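Long-range contact in aspartate carbamoyltransferase (Leishmania major, PDB 7K46), which probably catalyses the transfer of a carbamoyl group from carbamoyl phosphate to L-aspartate, an early step of de novo pyrimidine synthesis: residues 46-59 against 73-85. Numbering follows the deposited sequence. Where two conformers were deposited one is given.
Sequences IDTLRGRVMTPLFF and MMRLGGSVVNFKV
M73, in the last turn of helix 63-74, lies against M54 of strand 53-58, the two side chains alongside one another and running antiparallel. Traced outward, M73 CB meets the M54 methyl (CE, 3.8 Å) and sulfur, and CG rests on M54 CB. The chain then bends at chi2 (69°), and SD packs between M54 CB and L49 CD1. The terminal CE ends 3.5 Å from R52 O. That same carbonyl accepts S79 N at 2.8 Å. M54 N and M54 O bond S79 and V81, the residues flanking V80, and S79 likewise bonds R52 and M54, flanking V53: the signature of parallel pairing. With helix 63-74 between the strands, it makes a beta-alpha-beta unit of the carbamoyl-phosphate-binding family region, strand 79-80 lying at the margin of the parallel sheet within this chain. Beyond V81 the direct ladder gives way to water: one molecule accepts from F83 N and donates to P56 O, and another joins F58 N to F83 O. Apolar contacts persist here, with L57 CD1 3.6 Å from F83 CD1 and V85 CG2 over the F59 ring centre, 3.8 Å from its centroid and 8° off the normal, a CH-pi contact. At the other end, G77 ends the helix with positive phi (88°) in a Schellman motif, G78 N returning to M73 O and G77 N to M74 O. L49 N donates a hydrogen bond to L76 O (2.9 Å), while L49 and L76 run side by side, CD1 to CD1. A water accepting from G51 N and donating to G77 O also hydrogen-bonds S79 OG. In the conformer given, one of two deposited, R50 NH1 forms a salt bridge with D47 OD2 (3.2 Å), while R50 NH2 hydrogen-bonds T45 OG1 of the second subunit.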
loop_
_atom_site.group_PDB
_atom_site.type_symbol
_atom_site.label_atom_id
_atom_site.label_comp_id
_atom_site.label_asym_id
_atom_site.label_seq_id
_atom_site.Cartn_x
_atom_site.Cartn_y
_atom_site.Cartn_z
ATOM N N ILE A 46 -12.738 14.683 -8.791
ATOM C CA ILE A 46 -12.379 15.761 -7.875
ATOM C C ILE A 46 -10.875 15.722 -7.664
ATOM O O ILE A 46 -10.321 14.671 -7.324
ATOM C CB ILE A 46 -13.116 15.642 -6.528
ATOM C CG1 ILE A 46 -14.632 15.675 -6.747
ATOM C CG2 ILE A 46 -12.683 16.774 -5.583
ATOM C CD1 ILE A 46 -15.437 15.296 -5.487
ATOM N N ASP A 47 -10.213 16.862 -7.862
ATOM C CA ASP A 47 -8.758 16.920 -7.806
ATOM C C ASP A 47 -8.260 17.918 -6.769
ATOM O O ASP A 47 -7.064 18.247 -6.756
ATOM C CB ASP A 47 -8.201 17.269 -9.193
ATOM C CG ASP A 47 -6.808 16.712 -9.420
ATOM O OD1 ASP A 47 -6.605 15.502 -9.144
ATOM O OD2 ASP A 47 -5.923 17.479 -9.879
ATOM N N THR A 48 -9.152 18.400 -5.902
ATOM C CA THR A 48 -8.837 19.483 -4.975
ATOM C C THR A 48 -7.659 19.148 -4.066
ATOM O O THR A 48 -6.879 20.041 -3.706
ATOM C CB THR A 48 -10.078 19.804 -4.138
ATOM O OG1 THR A 48 -11.175 20.079 -5.020
ATOM C CG2 THR A 48 -9.836 21.028 -3.261
ATOM N N LEU A 49 -7.507 17.883 -3.685
ATOM C CA LEU A 49 -6.465 17.493 -2.747
ATOM C C LEU A 49 -5.232 16.921 -3.442
ATOM O O LEU A 49 -4.419 16.259 -2.792
ATOM C CB LEU A 49 -7.019 16.506 -1.714
ATOM C CG LEU A 49 -8.118 17.066 -0.784
ATOM C CD1 LEU A 49 -8.419 16.100 0.362
ATOM C CD2 LEU A 49 -7.797 18.477 -0.247
ATOM N N ARG A 50 -5.052 17.197 -4.733
ATOM C CA ARG A 50 -3.836 16.788 -5.426
ATOM C C ARG A 50 -2.609 17.289 -4.674
ATOM O O ARG A 50 -2.533 18.460 -4.308
ATOM C CB ARG A 50 -3.837 17.339 -6.854
ATOM C CG ARG A 50 -2.751 16.771 -7.767
ATOM C CD ARG A 50 -2.710 17.505 -9.106
ATOM N NE ARG A 50 -2.100 18.824 -8.980
ATOM C CZ ARG A 50 -2.776 19.963 -8.890
ATOM N NH1 ARG A 50 -4.099 19.990 -8.955
ATOM N NH2 ARG A 50 -2.108 21.102 -8.726
ATOM N N GLY A 51 -1.650 16.393 -4.437
ATOM C CA GLY A 51 -0.445 16.775 -3.731
ATOM C C GLY A 51 -0.537 16.776 -2.216
ATOM O O GLY A 51 0.456 17.111 -1.559
ATOM N N ARG A 52 -1.688 16.430 -1.638
ATOM C CA ARG A 52 -1.820 16.293 -0.194
ATOM C C ARG A 52 -1.735 14.818 0.185
ATOM O O ARG A 52 -2.175 13.944 -0.562
ATOM C CB ARG A 52 -3.143 16.883 0.308
ATOM C CG ARG A 52 -3.459 18.276 -0.239
ATOM C CD ARG A 52 -2.351 19.295 0.041
ATOM N NE ARG A 52 -2.547 20.483 -0.791
ATOM C CZ ARG A 52 -1.579 21.201 -1.345
ATOM N NH1 ARG A 52 -0.301 20.926 -1.132
ATOM N NH2 ARG A 52 -1.901 22.223 -2.137
ATOM N N VAL A 53 -1.177 14.548 1.363
ATOM C CA VAL A 53 -0.806 13.194 1.769
ATOM C C VAL A 53 -1.558 12.814 3.039
ATOM O O VAL A 53 -1.522 13.548 4.031
ATOM C CB VAL A 53 0.712 13.084 1.996
ATOM C CG1 VAL A 53 1.064 11.755 2.703
ATOM C CG2 VAL A 53 1.447 13.220 0.667
ATOM N N MET A 54 -2.210 11.654 3.009
ATOM C CA MET A 54 -2.792 11.027 4.186
ATOM C C MET A 54 -1.896 9.869 4.607
ATOM O O MET A 54 -1.481 9.069 3.756
ATOM C CB MET A 54 -4.201 10.497 3.876
ATOM C CG MET A 54 -4.729 9.454 4.897
ATOM S SD MET A 54 -6.270 8.657 4.356
ATOM C CE MET A 54 -7.434 9.997 4.611
ATOM N N THR A 55 -1.613 9.761 5.907
ATOM C CA THR A 55 -1.021 8.532 6.441
ATOM C C THR A 55 -1.975 7.897 7.441
ATOM O O THR A 55 -2.248 8.495 8.501
ATOM C CB THR A 55 0.337 8.762 7.117
ATOM O OG1 THR A 55 1.261 9.324 6.183
ATOM C CG2 THR A 55 0.897 7.424 7.604
ATOM N N PRO A 56 -2.468 6.688 7.184
ATOM C CA PRO A 56 -3.176 5.940 8.227
ATOM C C PRO A 56 -2.197 5.209 9.128
ATOM O O PRO A 56 -1.180 4.671 8.673
ATOM C CB PRO A 56 -4.037 4.942 7.430
ATOM C CG PRO A 56 -3.815 5.300 5.948
ATOM C CD PRO A 56 -2.484 5.977 5.899
ATOM N N LEU A 57 -2.515 5.198 10.420
ATOM C CA LEU A 57 -1.713 4.509 11.427
ATOM C C LEU A 57 -2.689 3.628 12.198
ATOM O O LEU A 57 -3.396 4.111 13.088
ATOM C CB LEU A 57 -0.982 5.500 12.337
ATOM C CG LEU A 57 0.105 4.916 13.242
ATOM C CD1 LEU A 57 1.303 4.430 12.409
ATOM C CD2 LEU A 57 0.537 5.938 14.291
ATOM N N PHE A 58 -2.750 2.346 11.836
ATOM C CA PHE A 58 -3.776 1.438 12.342
ATOM C C PHE A 58 -3.106 0.382 13.212
ATOM O O PHE A 58 -2.369 -0.477 12.713
ATOM C CB PHE A 58 -4.566 0.808 11.192
ATOM C CG PHE A 58 -5.735 1.638 10.726
ATOM C CD1 PHE A 58 -5.570 2.975 10.382
ATOM C CD2 PHE A 58 -7.002 1.073 10.612
ATOM C CE1 PHE A 58 -6.652 3.743 9.948
ATOM C CE2 PHE A 58 -8.090 1.832 10.184
ATOM C CZ PHE A 58 -7.916 3.164 9.844
ATOM N N PHE A 59 -3.337 0.471 14.519
ATOM C CA PHE A 59 -2.789 -0.489 15.466
ATOM C C PHE A 59 -3.671 -1.717 15.625
ATOM O O PHE A 59 -3.234 -2.711 16.216
ATOM C CB PHE A 59 -2.574 0.175 16.830
ATOM C CG PHE A 59 -1.433 1.156 16.848
ATOM C CD1 PHE A 59 -1.610 2.451 16.389
ATOM C CD2 PHE A 59 -0.184 0.780 17.321
ATOM C CE1 PHE A 59 -0.564 3.357 16.397
ATOM C CE2 PHE A 59 0.867 1.687 17.335
ATOM C CZ PHE A 59 0.671 2.978 16.870
ATOM N N MET A 73 -9.803 9.652 0.268
ATOM C CA MET A 73 -8.678 10.534 -0.030
ATOM C C MET A 73 -8.337 10.511 -1.521
ATOM O O MET A 73 -8.145 11.563 -2.142
ATOM C CB MET A 73 -7.469 10.120 0.820
ATOM C CG MET A 73 -6.270 11.070 0.721
ATOM S SD MET A 73 -6.657 12.649 1.513
ATOM C CE MET A 73 -5.075 13.503 1.334
ATOM N N MET A 74 -8.281 9.323 -2.125
ATOM C CA MET A 74 -7.871 9.247 -3.527
ATOM C C MET A 74 -8.935 9.801 -4.475
ATOM O O MET A 74 -8.593 10.356 -5.527
ATOM C CB MET A 74 -7.518 7.798 -3.888
ATOM C CG MET A 74 -6.324 7.287 -3.075
ATOM S SD MET A 74 -5.935 5.562 -3.464
ATOM C CE MET A 74 -4.690 5.210 -2.206
ATOM N N ARG A 75 -10.213 9.666 -4.133
ATOM C CA ARG A 75 -11.275 10.228 -4.960
ATOM C C ARG A 75 -11.402 11.742 -4.807
ATOM O O ARG A 75 -12.225 12.353 -5.493
ATOM C CB ARG A 75 -12.605 9.545 -4.631
ATOM C CG ARG A 75 -12.675 8.080 -5.091
ATOM C CD ARG A 75 -14.079 7.537 -4.882
ATOM N NE ARG A 75 -14.230 6.178 -5.385
ATOM C CZ ARG A 75 -14.512 5.873 -6.643
ATOM N NH1 ARG A 75 -14.625 6.813 -7.577
ATOM N NH2 ARG A 75 -14.669 4.594 -6.979
ATOM N N LEU A 76 -10.624 12.355 -3.916
ATOM C CA LEU A 76 -10.460 13.801 -3.873
ATOM C C LEU A 76 -9.185 14.248 -4.567
ATOM O O LEU A 76 -8.860 15.442 -4.544
ATOM C CB LEU A 76 -10.465 14.289 -2.414
ATOM C CG LEU A 76 -11.801 14.057 -1.687
ATOM C CD1 LEU A 76 -11.642 14.292 -0.192
ATOM C CD2 LEU A 76 -12.919 14.930 -2.271
ATOM N N GLY A 77 -8.459 13.316 -5.191
ATOM C CA GLY A 77 -7.188 13.608 -5.814
ATOM C C GLY A 77 -5.981 13.489 -4.907
ATOM O O GLY A 77 -4.852 13.689 -5.376
ATOM N N GLY A 78 -6.174 13.155 -3.629
ATOM C CA GLY A 78 -5.066 13.090 -2.698
ATOM C C GLY A 78 -4.287 11.787 -2.780
ATOM O O GLY A 78 -4.667 10.842 -3.471
ATOM N N SER A 79 -3.174 11.757 -2.048
ATOM C CA SER A 79 -2.255 10.625 -1.988
ATOM C C SER A 79 -2.340 9.955 -0.624
ATOM O O SER A 79 -2.677 10.597 0.371
ATOM C CB SER A 79 -0.808 11.083 -2.222
ATOM O OG SER A 79 -0.659 11.653 -3.510
ATOM N N VAL A 80 -2.006 8.668 -0.576
ATOM C CA VAL A 80 -1.981 7.920 0.679
ATOM C C VAL A 80 -0.646 7.207 0.816
ATOM O O VAL A 80 -0.223 6.482 -0.092
ATOM C CB VAL A 80 -3.125 6.891 0.760
ATOM C CG1 VAL A 80 -3.033 6.115 2.081
ATOM C CG2 VAL A 80 -4.468 7.596 0.618
ATOM N N VAL A 81 -0.000 7.383 1.965
ATOM C CA VAL A 81 1.251 6.708 2.289
ATOM C C VAL A 81 0.979 5.758 3.448
ATOM O O VAL A 81 0.464 6.184 4.487
ATOM C CB VAL A 81 2.350 7.719 2.663
ATOM C CG1 VAL A 81 3.600 6.987 3.191
ATOM C CG2 VAL A 81 2.698 8.604 1.452
ATOM N N ASN A 82 1.327 4.485 3.274
ATOM C CA ASN A 82 1.179 3.506 4.346
ATOM C C ASN A 82 2.296 3.664 5.370
ATOM O O ASN A 82 3.404 4.098 5.049
ATOM C CB ASN A 82 1.210 2.081 3.791
ATOM C CG ASN A 82 0.378 1.923 2.537
ATOM O OD1 ASN A 82 -0.799 2.287 2.505
ATOM N ND2 ASN A 82 0.991 1.380 1.487
ATOM N N PHE A 83 2.004 3.291 6.616
ATOM C CA PHE A 83 3.020 3.292 7.669
ATOM C C PHE A 83 2.758 2.075 8.550
ATOM O O PHE A 83 1.842 2.090 9.375
ATOM C CB PHE A 83 2.982 4.580 8.476
ATOM C CG PHE A 83 4.202 4.805 9.317
ATOM C CD1 PHE A 83 4.356 4.150 10.537
ATOM C CD2 PHE A 83 5.196 5.680 8.897
ATOM C CE1 PHE A 83 5.477 4.364 11.317
ATOM C CE2 PHE A 83 6.321 5.902 9.676
ATOM C CZ PHE A 83 6.465 5.241 10.886
ATOM N N LYS A 84 3.563 1.033 8.370
ATOM C CA LYS A 84 3.405 -0.196 9.140
ATOM C C LYS A 84 3.817 0.041 10.585
ATOM O O LYS A 84 4.937 0.491 10.856
ATOM C CB LYS A 84 4.244 -1.316 8.530
ATOM N N VAL A 85 2.908 -0.250 11.513
ATOM C CA VAL A 85 3.275 -0.242 12.921
ATOM C C VAL A 85 4.302 -1.339 13.160
ATOM O O VAL A 85 4.110 -2.493 12.754
ATOM C CB VAL A 85 2.023 -0.416 13.795
ATOM C CG1 VAL A 85 2.420 -0.581 15.252
ATOM C CG2 VAL A 85 1.079 0.776 13.611
HETATM O O HOH W 1 -12.293 11.749 -8.243
HETATM O O HOH W 2 -2.007 13.524 -4.843
HETATM O O HOH W 3 -0.723 2.609 7.002
HETATM O O HOH W 4 -0.789 1.395 9.874
HETATM O O HOH W 5 0.402 -1.237 10.902
#